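Long-range contacts in CghA (Chaetomium globosum, PDB 6KBC), which is a two-domain, beta-rich fungal protein of the calycin clan that holds the ligand WK1 in a pocket: residues A239-V245 with M387-L393; W91-L95 with F148-I154; D52-E56 with Q220-G224. All coordinates share one frame; numbering follows the deposited sequence.

In the fold
From the N terminus, strand 46-54 supplies the first half of contact 3, whose loop stays open for more than 160 residues. Within that loop strand 90-96 meets the end of strand 143-150 and the turn that follows it, so contact 2 is nested inside contact 3. Strand 223-231 then closes contact 3, pairing with strand 46-54 in the N-terminal part of the fold. Contact 1 follows in series: strand 239-249 is joined by strand 382-392, bringing the C-terminal part back on itself. Contacts 1 and 3 touch, Phe-244 and Met-387 packing against Asp-52 and Met-54 where the two halves meet. Contact 2 lies apart, its centre about 24 Å from that of contact 1, yet His-94 still reaches WK1.

Contact 1 (A239-V245 with M387-L393); sequences ATDALFV and MTGEVEL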
# COMPACT_ATOMS: atom_id res chain seq x y z
N ALA A 239 10.07 -5.20 -12.11
CA ALA A 239 8.82 -4.60 -12.53
C ALA A 239 9.06 -3.40 -13.44
O ALA A 239 10.08 -2.71 -13.33
CB ALA A 239 7.97 -4.15 -11.31
N THR A 240 8.09 -3.14 -14.32
CA THR A 240 8.03 -1.87 -15.05
C THR A 240 6.88 -0.99 -14.58
O THR A 240 6.83 0.19 -14.95
CB THR A 240 7.89 -2.09 -16.56
OG1 THR A 240 6.82 -3.02 -16.83
CG2 THR A 240 9.20 -2.65 -17.14
N ASP A 241 5.98 -1.53 -13.76
CA ASP A 241 4.78 -0.81 -13.37
C ASP A 241 4.29 -1.36 -12.04
O ASP A 241 4.22 -2.58 -11.86
CB ASP A 241 3.69 -0.93 -14.44
CG ASP A 241 2.72 0.24 -14.43
OD1 ASP A 241 2.04 0.43 -13.40
OD2 ASP A 241 2.66 0.97 -15.44
N ALA A 242 3.95 -0.47 -11.12
CA ALA A 242 3.34 -0.88 -9.86
C ALA A 242 2.18 0.07 -9.60
O ALA A 242 2.34 1.29 -9.76
CB ALA A 242 4.34 -0.85 -8.71
N LEU A 243 1.02 -0.47 -9.26
CA LEU A 243 -0.15 0.35 -8.96
C LEU A 243 -0.69 -0.03 -7.59
O LEU A 243 -1.15 -1.16 -7.40
CB LEU A 243 -1.23 0.17 -10.01
CG LEU A 243 -2.57 0.82 -9.61
CD1 LEU A 243 -2.43 2.32 -9.56
CD2 LEU A 243 -3.66 0.40 -10.60
N PHE A 244 -0.65 0.92 -6.66
CA PHE A 244 -1.36 0.81 -5.38
C PHE A 244 -2.69 1.55 -5.49
O PHE A 244 -2.73 2.67 -6.00
CB PHE A 244 -0.55 1.43 -4.24
CG PHE A 244 -1.31 1.45 -2.91
CD1 PHE A 244 -1.27 0.35 -2.07
CD2 PHE A 244 -2.06 2.55 -2.54
CE1 PHE A 244 -1.97 0.34 -0.85
CE2 PHE A 244 -2.77 2.56 -1.32
CZ PHE A 244 -2.72 1.46 -0.48
N VAL A 245 -3.76 0.93 -4.99
CA VAL A 245 -5.06 1.61 -4.91
C VAL A 245 -5.68 1.32 -3.56
O VAL A 245 -5.72 0.17 -3.12
CB VAL A 245 -6.05 1.15 -5.99
CG1 VAL A 245 -7.39 1.85 -5.81
CG2 VAL A 245 -5.52 1.38 -7.38
N MET A 387 -6.97 6.74 -3.02
CA MET A 387 -5.63 7.17 -3.35
C MET A 387 -5.05 6.14 -4.30
O MET A 387 -5.45 4.97 -4.30
CB MET A 387 -4.75 7.28 -2.11
CG MET A 387 -4.65 6.02 -1.32
SD MET A 387 -3.61 6.21 0.14
CE MET A 387 -4.61 7.37 1.11
N THR A 388 -4.13 6.59 -5.15
CA THR A 388 -3.37 5.68 -5.98
C THR A 388 -1.89 6.02 -5.84
O THR A 388 -1.51 7.18 -5.62
CB THR A 388 -3.76 5.72 -7.49
OG1 THR A 388 -3.50 7.02 -8.03
CG2 THR A 388 -5.23 5.36 -7.70
N GLY A 389 -1.07 4.98 -5.93
CA GLY A 389 0.36 5.14 -6.03
C GLY A 389 0.72 4.47 -7.34
O GLY A 389 0.46 3.28 -7.51
N GLU A 390 1.30 5.24 -8.26
CA GLU A 390 1.48 4.80 -9.65
C GLU A 390 2.97 4.87 -9.94
O GLU A 390 3.52 5.96 -10.10
CB GLU A 390 0.66 5.67 -10.60
CG GLU A 390 -0.79 5.81 -10.11
CD GLU A 390 -1.66 6.64 -11.03
OE1 GLU A 390 -2.82 6.87 -10.65
OE2 GLU A 390 -1.19 7.04 -12.13
N VAL A 391 3.62 3.70 -9.98
CA VAL A 391 5.07 3.64 -10.09
C VAL A 391 5.44 3.07 -11.44
O VAL A 391 4.89 2.06 -11.89
CB VAL A 391 5.70 2.80 -8.96
CG1 VAL A 391 7.22 2.94 -9.02
CG2 VAL A 391 5.14 3.24 -7.59
N GLU A 392 6.40 3.72 -12.08
CA GLU A 392 6.90 3.39 -13.40
C GLU A 392 8.37 3.04 -13.24
O GLU A 392 9.09 3.71 -12.48
CB GLU A 392 6.74 4.63 -14.23
CG GLU A 392 5.29 4.99 -14.49
CD GLU A 392 5.24 6.33 -15.13
OE1 GLU A 392 6.33 6.98 -15.13
OE2 GLU A 392 4.18 6.73 -15.64
N LEU A 393 8.83 2.00 -13.91
CA LEU A 393 10.24 1.67 -13.86
C LEU A 393 10.73 1.35 -15.26
O LEU A 393 9.97 0.98 -16.15
CB LEU A 393 10.53 0.48 -12.93
CG LEU A 393 10.19 0.70 -11.45
CD1 LEU A 393 10.40 -0.59 -10.72
CD2 LEU A 393 11.06 1.79 -10.86
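Phe-244 and Gly-389 face each other as an antiparallel hydrogen-bonded pair, a large bump beside a residue with no side chain. The phenyl group, with CG anti to the backbone N (chi1 175°), leans along the strand toward Met-387. Of that methionine, CG lies at the ring's edge, 3.9 Å from Phe-244 CE2, and SD approaches the ring obliquely in a Met-aromatic contact. Next along the same face, Ala-242 leaves room for the branched Val-391, their CB atoms 3.9 Å apart. On the other face Leu-243 and Glu-390 run side by side, Leu-243 CD1 resting 3.9 Å from Glu-390 CG. Val-245 and Thr-388 do the same through their CG2 methyls. At the far end Leu-393 folds over the backbone of Ala-239, its CB 3.2 Å from Ala-239 O.

The backbones join through paired N-H...O bonds, the straightest running from Val-391 N to Ala-242 O (2.7 Å, 173°). The last bond differs: Leu-393 N stands 56° out of the carbonyl plane of Thr-240, beside the classic beta bulge that Thr-240 and Asp-241 form against Val-260.

The two faces differ chemically. Ala-242 and Phe-244 touch WK1 and offer it an apolar surface. The opposite face buries three acids, each answered: Asp-241 by salt bridges to Lys-307, Arg-258 and Arg-319, Glu-390 by Thr-388 OG1 and His-345, and Glu-392 by the backbone N-H groups of Arg-319, Asp-320 and Gly-363. Such compensation would offset the cost of burying like charges near one another.

Contact 2 (W91-L95 with F148-I154); sequences WSQHL and FDAPGRI. With WK1 ((2S)-3-[(2S,4E)-4-[[(1R,2S,4aR,6S,8R,8aS)-2-[(E)-but-2-en-2-yl]-6,8-dimethyl-1,2,4a,5,6,7,8,8a-octahydronaphthalen-1-yl]-oxidanyl-methylidene]-3,5-bis(oxidanylidene)pyrrolidin-2-yl]-2-methyl-2-oxidanyl-propanoic acid), chain B.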
# COMPACT_ATOMS: atom_id res chain seq x y z
N TRP A 91 3.06 16.99 1.91
CA TRP A 91 4.17 16.86 2.83
C TRP A 91 4.71 15.45 2.69
O TRP A 91 3.98 14.48 2.90
CB TRP A 91 3.72 17.13 4.27
CG TRP A 91 4.81 17.26 5.28
CD1 TRP A 91 5.36 18.42 5.75
CD2 TRP A 91 5.46 16.19 5.98
NE1 TRP A 91 6.32 18.14 6.70
CE2 TRP A 91 6.40 16.78 6.86
CE3 TRP A 91 5.35 14.80 5.95
CZ2 TRP A 91 7.22 16.02 7.70
CZ3 TRP A 91 6.16 14.04 6.78
CH2 TRP A 91 7.08 14.66 7.65
N SER A 92 5.99 15.35 2.33
CA SER A 92 6.62 14.07 2.08
C SER A 92 8.00 14.10 2.70
O SER A 92 8.82 14.95 2.34
CB SER A 92 6.71 13.76 0.58
OG SER A 92 5.42 13.67 -0.01
N GLN A 93 8.26 13.18 3.62
CA GLN A 93 9.59 13.05 4.18
C GLN A 93 9.82 11.60 4.55
O GLN A 93 8.87 10.86 4.84
CB GLN A 93 9.78 13.94 5.41
CG GLN A 93 9.95 15.41 5.12
CD GLN A 93 10.34 16.18 6.37
OE1 GLN A 93 10.92 15.61 7.30
NE2 GLN A 93 10.01 17.47 6.41
N HIS A 94 11.08 11.21 4.52
CA HIS A 94 11.53 9.96 5.10
C HIS A 94 12.12 10.24 6.47
O HIS A 94 12.88 11.20 6.64
CB HIS A 94 12.59 9.29 4.23
CG HIS A 94 12.09 8.86 2.89
ND1 HIS A 94 12.91 8.32 1.92
CD2 HIS A 94 10.84 8.88 2.35
CE1 HIS A 94 12.19 8.03 0.85
NE2 HIS A 94 10.93 8.36 1.09
N LEU A 95 11.74 9.43 7.44
CA LEU A 95 12.43 9.36 8.72
C LEU A 95 13.39 8.18 8.62
O LEU A 95 12.98 7.03 8.73
CB LEU A 95 11.45 9.18 9.87
CG LEU A 95 10.33 10.22 9.95
CD1 LEU A 95 9.45 9.92 11.15
CD2 LEU A 95 10.93 11.61 10.03
N PHE A 148 4.09 9.10 15.78
CA PHE A 148 5.28 9.81 15.33
C PHE A 148 5.73 10.75 16.44
O PHE A 148 4.92 11.49 16.99
CB PHE A 148 5.01 10.58 14.05
CG PHE A 148 4.54 9.71 12.91
CD1 PHE A 148 5.46 8.99 12.16
CD2 PHE A 148 3.19 9.58 12.63
CE1 PHE A 148 5.03 8.17 11.12
CE2 PHE A 148 2.76 8.76 11.59
CZ PHE A 148 3.68 8.06 10.84
N ASP A 149 7.02 10.69 16.75
CA ASP A 149 7.66 11.63 17.67
C ASP A 149 8.95 12.07 16.98
O ASP A 149 10.04 11.58 17.28
CB ASP A 149 7.91 10.99 19.05
CG ASP A 149 8.52 11.97 20.05
OD1 ASP A 149 8.52 13.19 19.78
OD2 ASP A 149 9.01 11.50 21.10
N ALA A 150 8.82 12.98 16.02
CA ALA A 150 9.95 13.49 15.25
C ALA A 150 9.92 15.00 15.32
O ALA A 150 9.53 15.67 14.35
CB ALA A 150 9.90 12.99 13.80
N PRO A 151 10.33 15.58 16.45
CA PRO A 151 10.17 17.03 16.64
C PRO A 151 10.82 17.83 15.52
O PRO A 151 11.90 17.49 15.03
CB PRO A 151 10.85 17.29 18.00
CG PRO A 151 11.66 16.06 18.29
CD PRO A 151 10.96 14.93 17.61
N GLY A 152 10.13 18.89 15.10
CA GLY A 152 10.56 19.67 13.96
C GLY A 152 10.18 19.09 12.61
O GLY A 152 10.54 19.67 11.58
N ARG A 153 9.48 17.95 12.59
CA ARG A 153 9.03 17.33 11.34
C ARG A 153 7.59 16.86 11.45
O ARG A 153 6.69 17.43 10.82
CB ARG A 153 9.95 16.17 10.97
CG ARG A 153 11.34 16.60 10.53
CD ARG A 153 12.39 15.59 10.95
NE ARG A 153 12.60 15.62 12.40
CZ ARG A 153 13.24 14.68 13.08
NH1 ARG A 153 13.73 13.62 12.46
NH2 ARG A 153 13.38 14.80 14.40
N ILE A 154 7.33 15.83 12.27
CA ILE A 154 5.99 15.28 12.40
C ILE A 154 5.80 14.71 13.80
O ILE A 154 6.67 13.99 14.31
CB ILE A 154 5.70 14.20 11.32
CG1 ILE A 154 4.28 13.65 11.48
CG2 ILE A 154 6.72 13.08 11.39
CD1 ILE A 154 3.88 12.66 10.39
O WK1 B . 9.38 8.08 -0.93
C17 WK1 B . 8.20 7.92 -0.75
O1 WK1 B . 7.58 8.57 0.04
C19 WK1 B . 7.46 6.90 -1.51
O2 WK1 B . 8.24 6.30 -2.49
C18 WK1 B . 6.33 7.56 -2.24
C20 WK1 B . 7.07 5.89 -0.47
C22 WK1 B . 6.00 5.00 -0.97
N WK1 B . 5.38 4.08 -0.02
C21 WK1 B . 5.29 2.88 -0.57
O5 WK1 B . 4.74 1.86 0.05
C23 WK1 B . 6.31 4.13 -2.08
O4 WK1 B . 6.91 4.49 -3.19
C24 WK1 B . 5.87 2.79 -1.92
C16 WK1 B . 6.00 1.69 -2.87
O3 WK1 B . 6.56 1.94 -3.99
C9 WK1 B . 5.38 0.38 -2.60
C8 WK1 B . 3.94 0.65 -3.10
C12 WK1 B . 3.30 2.00 -2.82
C13 WK1 B . 2.51 2.21 -1.79
C90 WK1 B . 1.90 3.54 -1.53
C14 WK1 B . 3.56 3.15 -3.72
C7 WK1 B . 3.81 0.46 -4.58
C6 WK1 B . 4.22 -0.66 -5.11
C3 WK1 B . 5.05 -1.55 -4.25
C4 WK1 B . 6.01 -0.79 -3.34
C5 WK1 B . 6.55 -1.79 -2.34
C11 WK1 B . 7.64 -1.17 -1.53
C2 WK1 B . 5.72 -2.71 -4.93
C1 WK1 B . 5.99 -3.70 -3.84
C10 WK1 B . 6.46 -5.04 -4.31
C WK1 B . 7.02 -3.10 -2.94
O HOH W 1 10.99 19.54 8.41
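Apolar contacts dominate, led by Leu-95, which sets its two methyls against the CB of Ala-150 (CD1 to CB 4.1 Å) and also reaches Ile-154 CG2 and Phe-148 CD1 through CD1. Trp-91, its indole swung anti to the backbone N (chi1 -170°), brings CH2 to 3.9 Å from Ile-154 CB.

Polar groups meet less directly. Gln-93 OE1 abuts the aliphatic part of Arg-153, 3.4 Å from its CG, and although the amide and guanidinium planes lie only 21° apart, the two groups form no hydrogen bond. A water joins the segments instead, accepting from Gln-93 NE2 (3.0 Å) and donating to Gly-152 O (3.2 Å). The guanidinium lies with one face over Ala-150 CB, and the bent side chain brings Pro-151 O into its plane, where NH2 bonds to it at 3.1 Å; Arg-130 O and Thr-131 OG1 hold it further.

The ligand is met by His-94, whose NE2 donates to WK1 O at 2.6 Å.

No backbone bond links the segments: strand 90-96 pairs with strand 77-85, while strand 143-150 lies between strands 132-137 and 154-162. Side chains and one water span the gap, and Phe-148 and Ile-154 pack on to Leu-196 of strand 181-200.

Contact 3 (D52-E56 with Q220-G224); sequences DAMAE and QGAFG
Met-54 lays its CG over one face of the Phe-223 ring, 3.8 Å from the centroid and displaced toward the rim, in a CH-pi contact. The two side chains run side by side in the same direction, each with CG between its backbone N and carbonyl carbon (chi1 65° and 68°). The sulfur sits obliquely to the ring, SD 3.7 Å from Phe-223 CZ, as a Met-aromatic contact. Gly-221 O and Glu-56 CA lie at the ring's edge.

Beneath this overlap the backbones form a single antiparallel hydrogen-bonded bridge. Met-54 N donates to Phe-223 O at 2.7 Å, and Phe-223 N returns a bond to Met-54 O at 3.0 Å.

On one side of the bridge the chains crowd together at Gly-224, whose bare CA comes within 3.2 Å of Asp-52 OD1 and makes a CA-H...O contact with Asp-52 O. The carboxylate is also fixed by two groups beyond the segments, OD1 by Gly-225 N and OD2 by a salt bridge to Arg-246. On the other side the chains part around a water, which accepts from Glu-56 N (2.9 Å) and donates to Gln-220 O (2.8 Å). Glu-56 CB, nearby, closes to 3.2 Å from Gly-221 O.

Strand 46-54 runs between strands 60-69 and 223-231. Ala-53 and Phe-223 touch strand 181-200, whereas Met-54 reaches Trp-385 of strand 382-392 and Phe-223 reaches Gln-248 of strand 239-249, so that the bridge lies at the seam between the N- and C-terminal parts of the fold.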
# COMPACT_ATOMS: atom_id res chain seq x y z
N ASP A 52 -2.37 3.64 6.37
CA ASP A 52 -2.81 4.87 5.73
C ASP A 52 -4.17 5.29 6.25
O ASP A 52 -4.83 4.58 7.01
CB ASP A 52 -2.84 4.75 4.19
CG ASP A 52 -3.72 3.62 3.70
OD1 ASP A 52 -4.67 3.24 4.43
OD2 ASP A 52 -3.48 3.12 2.58
N ALA A 53 -4.59 6.47 5.81
CA ALA A 53 -5.87 7.02 6.22
C ALA A 53 -6.23 8.10 5.22
O ALA A 53 -5.35 8.84 4.77
CB ALA A 53 -5.77 7.62 7.62
N MET A 54 -7.50 8.20 4.86
CA MET A 54 -7.89 9.38 4.13
C MET A 54 -9.30 9.77 4.52
O MET A 54 -10.09 8.91 4.92
CB MET A 54 -7.83 9.18 2.63
CG MET A 54 -8.81 8.17 2.13
SD MET A 54 -8.54 8.11 0.36
CE MET A 54 -9.17 9.70 -0.13
N ALA A 55 -9.61 11.04 4.33
CA ALA A 55 -10.94 11.54 4.60
C ALA A 55 -11.91 10.95 3.59
O ALA A 55 -11.55 10.70 2.44
CB ALA A 55 -10.98 13.07 4.56
N GLU A 56 -13.15 10.72 4.03
CA GLU A 56 -14.09 10.07 3.12
C GLU A 56 -14.44 10.94 1.93
O GLU A 56 -14.97 10.43 0.94
CB GLU A 56 -15.36 9.68 3.87
CG GLU A 56 -16.35 10.79 4.01
CD GLU A 56 -17.63 10.37 4.72
OE1 GLU A 56 -18.29 11.27 5.28
OE2 GLU A 56 -17.94 9.16 4.77
N GLN A 220 -15.85 10.80 11.52
CA GLN A 220 -15.85 11.53 10.27
C GLN A 220 -15.80 10.63 9.05
O GLN A 220 -15.70 11.14 7.93
CB GLN A 220 -14.67 12.49 10.27
CG GLN A 220 -15.00 13.75 10.97
CD GLN A 220 -13.85 14.67 11.01
OE1 GLN A 220 -12.97 14.53 11.86
NE2 GLN A 220 -13.80 15.61 10.07
N GLY A 221 -15.86 9.31 9.23
CA GLY A 221 -15.87 8.44 8.08
C GLY A 221 -14.52 8.29 7.40
O GLY A 221 -14.47 7.77 6.28
N ALA A 222 -13.44 8.73 8.04
CA ALA A 222 -12.12 8.55 7.46
C ALA A 222 -11.75 7.07 7.52
O ALA A 222 -12.11 6.36 8.47
CB ALA A 222 -11.08 9.39 8.19
N PHE A 223 -11.05 6.60 6.50
CA PHE A 223 -10.83 5.17 6.35
C PHE A 223 -9.40 4.91 5.91
O PHE A 223 -8.70 5.79 5.40
CB PHE A 223 -11.83 4.55 5.36
CG PHE A 223 -11.64 5.00 3.93
CD1 PHE A 223 -12.23 6.17 3.46
CD2 PHE A 223 -10.86 4.25 3.06
CE1 PHE A 223 -12.04 6.59 2.14
CE2 PHE A 223 -10.67 4.66 1.73
CZ PHE A 223 -11.25 5.84 1.27
N GLY A 224 -8.99 3.67 6.09
CA GLY A 224 -7.65 3.30 5.70
C GLY A 224 -7.46 1.82 5.96
O GLY A 224 -8.40 1.11 6.32
O HOH W 2 -13.32 11.80 6.69